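Local coordinates for protein 3-phytase (Klebsiella pneumoniae, PDB 2WNH) that probably removes phosphate from phytate (myo-inositol hexakisphosphate), as a 3-phytase of the histidine acid phosphatase family, at residues Ala95-Thr101 with Leu287-Asp291; Gln140-Gln146 with Tyr257-Arg262; Ala149-Ala154 with Asp250-Val255. The protein carries 3 engineered substitutions. The contacts are given in a common frame with arbitrary orientation. Where two conformers were deposited one is given. Numbering follows the deposited sequence.

Contact 1. Residues Ala95-Thr101 with Leu287-Asp291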
loop_
_atom_site.group_PDB
_atom_site.type_symbol
_atom_site.label_atom_id
_atom_site.label_comp_id
_atom_site.label_asym_id
_atom_site.label_seq_id
_atom_site.Cartn_x
_atom_site.Cartn_y
_atom_site.Cartn_z
ATOM N N ALA B 95 8.781 2.717 -29.276
ATOM C CA ALA B 95 8.722 4.173 -29.347
ATOM C C ALA B 95 9.557 4.700 -30.497
ATOM O O ALA B 95 10.656 4.202 -30.766
ATOM C CB ALA B 95 9.210 4.792 -28.044
ATOM N N SER B 96 9.053 5.757 -31.139
ATOM C CA SER B 96 9.870 6.572 -32.039
ATOM C C SER B 96 11.151 7.024 -31.280
ATOM O O SER B 96 11.091 7.287 -30.060
ATOM C CB SER B 96 9.036 7.766 -32.508
ATOM O OG SER B 96 9.881 8.755 -33.049
ATOM N N PRO B 97 12.323 7.065 -31.969
ATOM C CA PRO B 97 13.572 7.277 -31.222
ATOM C C PRO B 97 13.805 8.671 -30.640
ATOM O O PRO B 97 14.791 8.847 -29.904
ATOM C CB PRO B 97 14.677 6.898 -32.244
ATOM C CG PRO B 97 14.061 7.120 -33.570
ATOM C CD PRO B 97 12.570 6.817 -33.408
ATOM N N LEU B 98 12.920 9.628 -30.906
ATOM C CA LEU B 98 13.065 10.978 -30.330
ATOM C C LEU B 98 12.918 10.878 -28.807
ATOM O O LEU B 98 12.229 9.976 -28.294
ATOM C CB LEU B 98 12.026 11.963 -30.897
ATOM C CG LEU B 98 12.314 12.556 -32.282
ATOM C CD1 LEU B 98 12.017 11.531 -33.349
ATOM C CD2 LEU B 98 11.484 13.795 -32.526
ATOM N N GLN B 99 13.598 11.770 -28.094
ATOM C CA GLN B 99 13.489 11.828 -26.632
ATOM C C GLN B 99 12.009 11.887 -26.189
ATOM O O GLN B 99 11.618 11.172 -25.260
ATOM C CB GLN B 99 14.246 13.054 -26.088
ATOM C CG GLN B 99 14.466 13.045 -24.558
ATOM C CD GLN B 99 13.268 13.589 -23.766
ATOM O OE1 GLN B 99 12.317 14.139 -24.326
ATOM N NE2 GLN B 99 13.308 13.410 -22.453
ATOM N N ARG B 100 11.221 12.745 -26.832
ATOM C CA ARG B 100 9.832 13.012 -26.370
ATOM C C ARG B 100 8.958 11.752 -26.404
ATOM O O ARG B 100 8.116 11.548 -25.533
ATOM C CB ARG B 100 9.156 14.215 -27.084
ATOM C CG ARG B 100 9.044 14.129 -28.597
ATOM C CD ARG B 100 8.327 15.368 -29.096
ATOM N NE ARG B 100 8.368 15.480 -30.557
ATOM C CZ ARG B 100 9.283 16.180 -31.224
ATOM N NH1 ARG B 100 10.258 16.805 -30.584
ATOM N NH2 ARG B 100 9.250 16.216 -32.542
ATOM N N THR B 101 9.177 10.926 -27.416
ATOM C CA THR B 101 8.431 9.679 -27.590
ATOM C C THR B 101 8.994 8.561 -26.703
ATOM O O THR B 101 8.221 7.805 -26.132
ATOM C CB THR B 101 8.401 9.254 -29.082
ATOM O OG1 THR B 101 9.697 9.496 -29.648
ATOM C CG2 THR B 101 7.408 10.078 -29.835
ATOM N N LEU B 287 2.661 1.463 -29.288
ATOM C CA LEU B 287 3.489 2.243 -30.201
ATOM C C LEU B 287 3.365 3.712 -29.815
ATOM O O LEU B 287 2.266 4.220 -29.614
ATOM C CB LEU B 287 2.992 2.071 -31.638
ATOM C CG LEU B 287 2.795 0.635 -32.137
ATOM C CD1 LEU B 287 2.274 0.676 -33.581
ATOM C CD2 LEU B 287 4.092 -0.156 -32.052
ATOM N N VAL B 288 4.498 4.400 -29.744
ATOM C CA VAL B 288 4.474 5.778 -29.294
ATOM C C VAL B 288 5.199 6.635 -30.337
ATOM O O VAL B 288 6.397 6.445 -30.593
ATOM C CB VAL B 288 5.079 5.917 -27.870
ATOM C CG1 VAL B 288 4.944 7.356 -27.368
ATOM C CG2 VAL B 288 4.345 4.952 -26.873
ATOM N N ALA B 289 4.453 7.573 -30.907
ATOM C CA ALA B 289 4.965 8.402 -32.001
ATOM C C ALA B 289 4.355 9.807 -31.967
ATOM O O ALA B 289 4.206 10.409 -30.900
ATOM C CB ALA B 289 4.743 7.705 -33.358
ATOM N N HIS B 290 3.986 10.319 -33.131
ATOM C CA HIS B 290 3.710 11.751 -33.289
ATOM C C HIS B 290 2.298 11.958 -33.809
ATOM O O HIS B 290 1.669 11.035 -34.340
ATOM C CB HIS B 290 4.795 12.393 -34.189
ATOM C CG HIS B 290 6.190 11.992 -33.804
ATOM N ND1 HIS B 290 6.984 12.747 -32.961
ATOM C CD2 HIS B 290 6.907 10.876 -34.094
ATOM C CE1 HIS B 290 8.137 12.125 -32.771
ATOM N NE2 HIS B 290 8.116 10.989 -33.449
ATOM N N ASP B 291 1.780 13.172 -33.634
ATOM C CA ASP B 291 0.445 13.486 -34.108
ATOM C C ASP B 291 0.357 13.291 -35.620
ATOM O O ASP B 291 -0.669 12.867 -36.119
ATOM C CB ASP B 291 -0.002 14.900 -33.691
ATOM C CG ASP B 291 1.047 15.992 -33.964
ATOM O OD1 ASP B 291 2.081 15.769 -34.641
ATOM O OD2 ASP B 291 0.808 17.114 -33.489
HETATM O O HOH W 1 6.352 15.391 -32.550
#
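Ser96 makes two short bonds to 287-291. Its backbone N donates to Val288 O at 2.8 Å in an almost linear hydrogen bond. Its side chain, from OG, shares a hydrogen bond of 2.9 Å with His290 NE2; either atom could be the donor. Ser96 OG also bonds to Gln132. The other ring nitrogen is held through water: water 1 lies 2.7 Å from His290 ND1 and accepts from Arg100 NE at 2.8 Å. Arg100 is further fixed by a bond from NH1 to Gly54 O. The backbone bond belongs to a parallel bridge of Ala95 with Val288, where strands 91-95 and 284-289 lie side by side in the central sheet. Past the ends of the two strands, Leu98 and His290 are the N-cap positions of the helices that follow. His290 and Asp291 match the HD signature of histidine acid phosphatases; in relatives that aspartate is the likely proton donor. Arg100 packs on His25 of the RHG signature, consistent with a place beside the catalytic pocket. Packing completes the contact. Thr101 CG2 lies over one face of the His290 ring, 4.0 Å from its centroid, a CH-pi contact. Leu98 CD2 comes within 3.7 Å of His290 CE1. Deeper in, Ala95 CB meets Val288 CB at 4.3 Å, and Val288 CG1 lies 3.5 Å from Thr101 O.

Contact 2. Residues Gln140-Gln146 with Tyr257-Arg262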
loop_
_atom_site.group_PDB
_atom_site.type_symbol
_atom_site.label_atom_id
_atom_site.label_comp_id
_atom_site.label_asym_id
_atom_site.label_seq_id
_atom_site.Cartn_x
_atom_site.Cartn_y
_atom_site.Cartn_z
ATOM N N GLN B 140 8.365 7.455 -49.001
ATOM C CA GLN B 140 8.537 8.884 -49.250
ATOM C C GLN B 140 7.543 9.372 -50.280
ATOM O O GLN B 140 7.256 8.664 -51.249
ATOM C CB GLN B 140 9.945 9.164 -49.772
ATOM C CG GLN B 140 10.984 9.203 -48.687
ATOM C CD GLN B 140 12.380 9.050 -49.228
ATOM O OE1 GLN B 140 12.578 8.581 -50.354
ATOM N NE2 GLN B 140 13.364 9.437 -48.430
ATOM N N THR B 141 7.035 10.588 -50.088
ATOM C CA THR B 141 6.176 11.221 -51.100
ATOM C C THR B 141 7.027 11.741 -52.261
ATOM O O THR B 141 8.233 11.993 -52.102
ATOM C CB THR B 141 5.412 12.415 -50.522
ATOM O OG1 THR B 141 6.341 13.314 -49.910
ATOM C CG2 THR B 141 4.367 11.962 -49.477
ATOM N N ASP B 142 6.396 11.898 -53.421
ATOM C CA ASP B 142 7.015 12.642 -54.517
ATOM C C ASP B 142 6.511 14.075 -54.463
ATOM O O ASP B 142 5.300 14.283 -54.474
ATOM C CB ASP B 142 6.782 12.014 -55.886
ATOM C CG ASP B 142 7.667 12.652 -56.949
ATOM O OD1 ASP B 142 7.417 13.830 -57.289
ATOM O OD2 ASP B 142 8.632 11.997 -57.406
ATOM N N PRO B 143 7.431 15.055 -54.388
ATOM C CA PRO B 143 7.032 16.471 -54.289
ATOM C C PRO B 143 5.995 16.917 -55.347
ATOM O O PRO B 143 5.063 17.677 -55.029
ATOM C CB PRO B 143 8.364 17.223 -54.425
ATOM C CG PRO B 143 9.400 16.237 -53.920
ATOM C CD PRO B 143 8.897 14.893 -54.366
ATOM N N ALA B 144 6.129 16.430 -56.581
ATOM C CA ALA B 144 5.201 16.829 -57.657
ATOM C C ALA B 144 3.789 16.344 -57.409
ATOM O O ALA B 144 2.828 17.055 -57.656
ATOM C CB ALA B 144 5.689 16.297 -58.994
ATOM N N ARG B 145 3.661 15.114 -56.899
ATOM C CA ARG B 145 2.343 14.558 -56.575
ATOM C C ARG B 145 1.761 15.256 -55.344
ATOM O O ARG B 145 0.575 15.590 -55.311
ATOM C CB ARG B 145 2.464 13.049 -56.289
ATOM C CG ARG B 145 2.662 12.158 -57.517
ATOM C CD ARG B 145 1.365 12.036 -58.374
ATOM N NE ARG B 145 0.258 11.381 -57.673
ATOM C CZ ARG B 145 -0.819 11.990 -57.176
ATOM N NH1 ARG B 145 -0.990 13.305 -57.294
ATOM N NH2 ARG B 145 -1.743 11.269 -56.553
ATOM N N GLN B 146 2.603 15.489 -54.339
ATOM C CA GLN B 146 2.127 16.163 -53.128
ATOM C C GLN B 146 1.651 17.583 -53.405
ATOM O O GLN B 146 0.633 18.014 -52.867
ATOM C CB GLN B 146 3.173 16.164 -52.025
ATOM C CG GLN B 146 2.592 16.554 -50.662
ATOM C CD GLN B 146 3.634 16.459 -49.580
ATOM O OE1 GLN B 146 4.643 17.178 -49.607
ATOM N NE2 GLN B 146 3.413 15.546 -48.619
ATOM N N TYR B 257 -3.328 11.367 -50.516
ATOM C CA TYR B 257 -2.048 10.985 -51.114
ATOM C C TYR B 257 -0.930 10.864 -50.071
ATOM O O TYR B 257 -0.188 9.843 -50.023
ATOM C CB TYR B 257 -1.613 11.966 -52.247
ATOM C CG TYR B 257 -0.174 11.701 -52.694
ATOM C CD1 TYR B 257 0.133 10.619 -53.524
ATOM C CD2 TYR B 257 0.875 12.502 -52.262
ATOM C CE1 TYR B 257 1.435 10.343 -53.888
ATOM C CE2 TYR B 257 2.182 12.227 -52.617
ATOM C CZ TYR B 257 2.453 11.147 -53.457
ATOM O OH TYR B 257 3.734 10.829 -53.835
ATOM N N THR B 258 -0.789 11.918 -49.263
ATOM C CA THR B 258 0.298 12.006 -48.289
ATOM C C THR B 258 0.130 10.891 -47.255
ATOM O O THR B 258 1.103 10.219 -46.897
ATOM C CB THR B 258 0.302 13.369 -47.597
ATOM O OG1 THR B 258 0.543 14.400 -48.573
ATOM C CG2 THR B 258 1.372 13.450 -46.501
ATOM N N ALA B 259 -1.107 10.707 -46.800
ATOM C CA ALA B 259 -1.391 9.682 -45.782
ATOM C C ALA B 259 -1.107 8.281 -46.334
ATOM O O ALA B 259 -0.604 7.410 -45.622
ATOM C CB ALA B 259 -2.825 9.792 -45.312
ATOM N N GLN B 260 -1.420 8.061 -47.605
ATOM C CA GLN B 260 -1.149 6.765 -48.232
ATOM C C GLN B 260 0.349 6.488 -48.320
ATOM O O GLN B 260 0.809 5.401 -47.979
ATOM C CB GLN B 260 -1.810 6.699 -49.616
ATOM C CG GLN B 260 -3.306 6.498 -49.553
ATOM C CD GLN B 260 -3.944 6.482 -50.924
ATOM O OE1 GLN B 260 -3.636 7.325 -51.772
ATOM N NE2 GLN B 260 -4.868 5.554 -51.136
ATOM N N LYS B 261 1.124 7.477 -48.764
ATOM C CA LYS B 261 2.570 7.292 -48.879
ATOM C C LYS B 261 3.264 7.122 -47.532
ATOM O O LYS B 261 4.143 6.275 -47.372
ATOM C CB LYS B 261 3.237 8.453 -49.645
ATOM C CG LYS B 261 2.935 8.437 -51.145
ATOM C CD LYS B 261 3.378 7.139 -51.836
ATOM C CE LYS B 261 4.862 6.795 -51.600
ATOM N NZ LYS B 261 5.249 5.489 -52.227
ATOM N N ARG B 262 2.868 7.944 -46.564
ATOM C CA ARG B 262 3.625 8.039 -45.326
ATOM C C ARG B 262 3.011 7.309 -44.118
ATOM O O ARG B 262 3.692 7.137 -43.115
ATOM C CB ARG B 262 3.907 9.510 -44.991
ATOM C CG ARG B 262 4.907 10.198 -45.951
ATOM C CD ARG B 262 5.415 11.499 -45.363
ATOM N NE ARG B 262 6.278 11.265 -44.209
ATOM C CZ ARG B 262 6.326 12.033 -43.121
ATOM N NH1 ARG B 262 5.542 13.101 -43.011
ATOM N NH2 ARG B 262 7.147 11.713 -42.127
HETATM O O HOH W 2 7.900 6.144 -52.271
#
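Gln140 joins this contact through its backbone. Its O receives a bond of 2.8 Å from water 2, which accepts from Lys261 NZ at 2.7 Å. Lys261 CE also lies 3.1 Å from Gln140 O. The lysine ammonium has further partners in Ser396 and Ala138 O, while the side chain of Gln140 bonds through NE2 to Asp134 O. Thr141 comes next and is the apolar wedge. Its CG2 packs against Lys261 CB (3.7 Å), Tyr257 CE2 (3.8 Å) and Arg262 CG (4.0 Å). Asp142 N donates to Tyr257 OH at 2.9 Å in a nearly straight bond. Asp142 is also the N-cap of helix 143-154, and its OD1 accepts from Ala144 N at 3.0 Å. The start of this helix is thus set against the first turns of helix 256-274. Helix 256-274 also packs on helix 291-301, through Ala259 on the side turned away and also through Arg262. One turn on, Arg145 lies across the Tyr257 ring. Its CB is 3.8 Å from the centroid over the face, a CH-pi contact, and its CZ makes an off-centre cation-pi interaction at 4.6 Å. Gln146 is buried. Its NE2 donates to Thr258 OG1 at 3.1 Å, and its OE1 bonds to Thr199 in the small hairpin of strands 191-193 and 199-201.

Contact 3. Residues Ala149-Ala154 with Asp250-Val255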
loop_
_atom_site.group_PDB
_atom_site.type_symbol
_atom_site.label_atom_id
_atom_site.label_comp_id
_atom_site.label_asym_id
_atom_site.label_seq_id
_atom_site.Cartn_x
_atom_site.Cartn_y
_atom_site.Cartn_z
ATOM N N ALA B 149 -1.821 17.201 -55.002
ATOM C CA ALA B 149 -2.760 16.738 -53.974
ATOM C C ALA B 149 -3.202 17.832 -53.004
ATOM O O ALA B 149 -4.393 17.954 -52.722
ATOM C CB ALA B 149 -2.125 15.559 -53.204
ATOM N N VAL B 150 -2.241 18.593 -52.478
ATOM C CA VAL B 150 -2.532 19.703 -51.560
ATOM C C VAL B 150 -3.334 20.787 -52.286
ATOM O O VAL B 150 -4.338 21.273 -51.769
ATOM C CB VAL B 150 -1.228 20.286 -50.920
ATOM C CG1 VAL B 150 -1.515 21.498 -50.059
ATOM C CG2 VAL B 150 -0.518 19.212 -50.087
ATOM N N LYS B 151 -2.916 21.128 -53.500
ATOM C CA LYS B 151 -3.640 22.158 -54.265
ATOM C C LYS B 151 -5.076 21.749 -54.565
ATOM O O LYS B 151 -6.001 22.565 -54.459
ATOM C CB LYS B 151 -2.891 22.500 -55.551
ATOM C CG LYS B 151 -1.680 23.366 -55.312
ATOM C CD LYS B 151 -0.848 23.495 -56.588
ATOM C CE LYS B 151 -1.586 24.299 -57.650
ATOM N NZ LYS B 151 -0.684 24.656 -58.790
ATOM N N GLU B 152 -5.269 20.475 -54.907
ATOM C CA GLU B 152 -6.599 19.943 -55.208
ATOM C C GLU B 152 -7.541 20.064 -54.030
ATOM O O GLU B 152 -8.666 20.561 -54.156
ATOM C CB GLU B 152 -6.517 18.483 -55.658
ATOM C CG GLU B 152 -7.850 17.922 -56.151
ATOM C CD GLU B 152 -8.410 18.701 -57.347
ATOM O OE1 GLU B 152 -7.679 18.879 -58.353
ATOM O OE2 GLU B 152 -9.584 19.139 -57.280
ATOM N N LYS B 153 -7.066 19.631 -52.867
ATOM C CA LYS B 153 -7.859 19.704 -51.665
ATOM C C LYS B 153 -8.044 21.135 -51.175
ATOM O O LYS B 153 -9.138 21.479 -50.750
ATOM C CB LYS B 153 -7.243 18.845 -50.568
ATOM C CG LYS B 153 -8.209 18.582 -49.444
ATOM C CD LYS B 153 -7.649 17.574 -48.456
ATOM C CE LYS B 153 -8.693 17.281 -47.405
ATOM N NZ LYS B 153 -8.165 16.353 -46.363
ATOM N N ALA B 154 -6.985 21.946 -51.238
ATOM C CA ALA B 154 -7.038 23.337 -50.753
ATOM C C ALA B 154 -8.037 24.197 -51.542
ATOM O O ALA B 154 -8.776 24.973 -50.962
ATOM C CB ALA B 154 -5.652 23.972 -50.761
ATOM N N ASP B 250 -6.173 19.294 -42.292
ATOM C CA ASP B 250 -6.930 18.924 -43.489
ATOM C C ASP B 250 -6.054 19.024 -44.732
ATOM O O ASP B 250 -6.180 18.209 -45.642
ATOM C CB ASP B 250 -8.156 19.816 -43.676
ATOM C CG ASP B 250 -9.267 19.523 -42.693
ATOM O OD1 ASP B 250 -9.283 18.433 -42.047
ATOM O OD2 ASP B 250 -10.155 20.409 -42.563
ATOM N N LEU B 251 -5.142 19.999 -44.746
ATOM C CA LEU B 251 -4.378 20.348 -45.952
ATOM C C LEU B 251 -2.939 19.882 -45.905
ATOM O O LEU B 251 -2.141 20.253 -46.756
ATOM C CB LEU B 251 -4.442 21.872 -46.209
ATOM C CG LEU B 251 -5.831 22.469 -46.399
ATOM C CD1 LEU B 251 -5.750 23.990 -46.662
ATOM C CD2 LEU B 251 -6.612 21.749 -47.504
ATOM N N SER B 252 -2.601 19.059 -44.905
ATOM C CA SER B 252 -1.270 18.470 -44.830
ATOM C C SER B 252 -1.338 16.964 -44.562
ATOM O O SER B 252 -1.455 16.161 -45.489
ATOM C CB SER B 252 -0.373 19.199 -43.811
ATOM O OG SER B 252 -0.940 19.213 -42.494
ATOM N N ASN B 253 -1.278 16.578 -43.287
ATOM C CA ASN B 253 -1.296 15.155 -42.924
ATOM C C ASN B 253 -2.538 14.383 -43.336
ATOM O O ASN B 253 -2.472 13.163 -43.512
ATOM C CB ASN B 253 -1.107 15.014 -41.416
ATOM C CG ASN B 253 0.058 15.809 -40.915
ATOM O OD1 ASN B 253 1.136 15.749 -41.476
ATOM N ND2 ASN B 253 -0.154 16.560 -39.853
ATOM N N ASP B 254 -3.669 15.064 -43.459
ATOM C CA ASP B 254 -4.927 14.397 -43.763
ATOM C C ASP B 254 -5.265 14.407 -45.266
ATOM O O ASP B 254 -6.372 14.065 -45.651
ATOM C CB ASP B 254 -6.058 14.987 -42.921
ATOM C CG ASP B 254 -5.879 14.696 -41.431
ATOM O OD1 ASP B 254 -5.388 13.591 -41.077
ATOM O OD2 ASP B 254 -6.220 15.561 -40.604
ATOM N N VAL B 255 -4.310 14.838 -46.084
ATOM C CA VAL B 255 -4.411 14.731 -47.549
ATOM C C VAL B 255 -4.170 13.253 -47.897
ATOM O O VAL B 255 -3.126 12.702 -47.562
ATOM C CB VAL B 255 -3.360 15.638 -48.250
ATOM C CG1 VAL B 255 -3.327 15.374 -49.762
ATOM C CG2 VAL B 255 -3.674 17.122 -47.978
HETATM O O HOH W 3 -9.800 16.302 -44.092
#
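The last turns of helix 143-154 pack against the loop that joins helix 243-250 to helix 256-274. That loop holds a type I beta turn from Ser252 to Val255, and Val255 is the N-cap position of the next helix. Two bumps of the loop meet the helix. Val255 points straight at it. Its side chain enters a shallow hollow on the helix face formed by Ala149, Val150 and the aliphatic part of Lys153. Its CG1 touches Ala149 CB at 3.7 Å. Its CG2 lies 4.0 Å from Lys153 CD and 4.3 Å from Val150 CG2. The small Ala149 lets the valine come close to the helix. The larger bump is Leu251, the first residue to leave the helical path after Asp250. Its CD2 reaches Ala154 CA at 3.6 Å, Ala154 CB at 4.1 Å and Lys153 CG at 4.0 Å. Leu251 also packs on Leu157 and Arg160 of helix 157-163. Val150 lies to one side, with CG1 3.6 Å from Leu251 O. It also packs on Val191, Thr199 and Ile201 of the small hairpin. Lys153 is fully extended and spans the gap to the loop. Its NZ donates to Asp250 O at 2.8 Å and weakly to Asp254 O at 3.0 Å. Neither aspartate carboxylate bonds directly to the lysine: Asp250 pairs with Arg312, and Asp254 with Arg298 and Thr299. Water 3 accepts from Lys153 NZ at 2.8 Å and donates to Asp250 OD1 at 3.0 Å.

Contact 1 is the buried one, about 10 Å from the chain centre (centre to centre). Contacts 2 and 3 are partly buried and lie farther out, at about 20 and 18 Å. Contact 1 joins parallel strands of the central sheet at the strand end where the HD signature begins. The other two share helix 143-154: its start meets helix 256-274, and its end meets the loop leading into that helix. They touch directly, with Tyr257 CB 3.8 Å from Ala149 CB. Chemistry follows place. Contact 1 centres on a histidine held by polar bonds. Contact 2 combines a tyrosine, covered by an arginine, with hydrogen bonds. Contact 3 is mostly apolar, with one lysine reaching to backbone carbonyls.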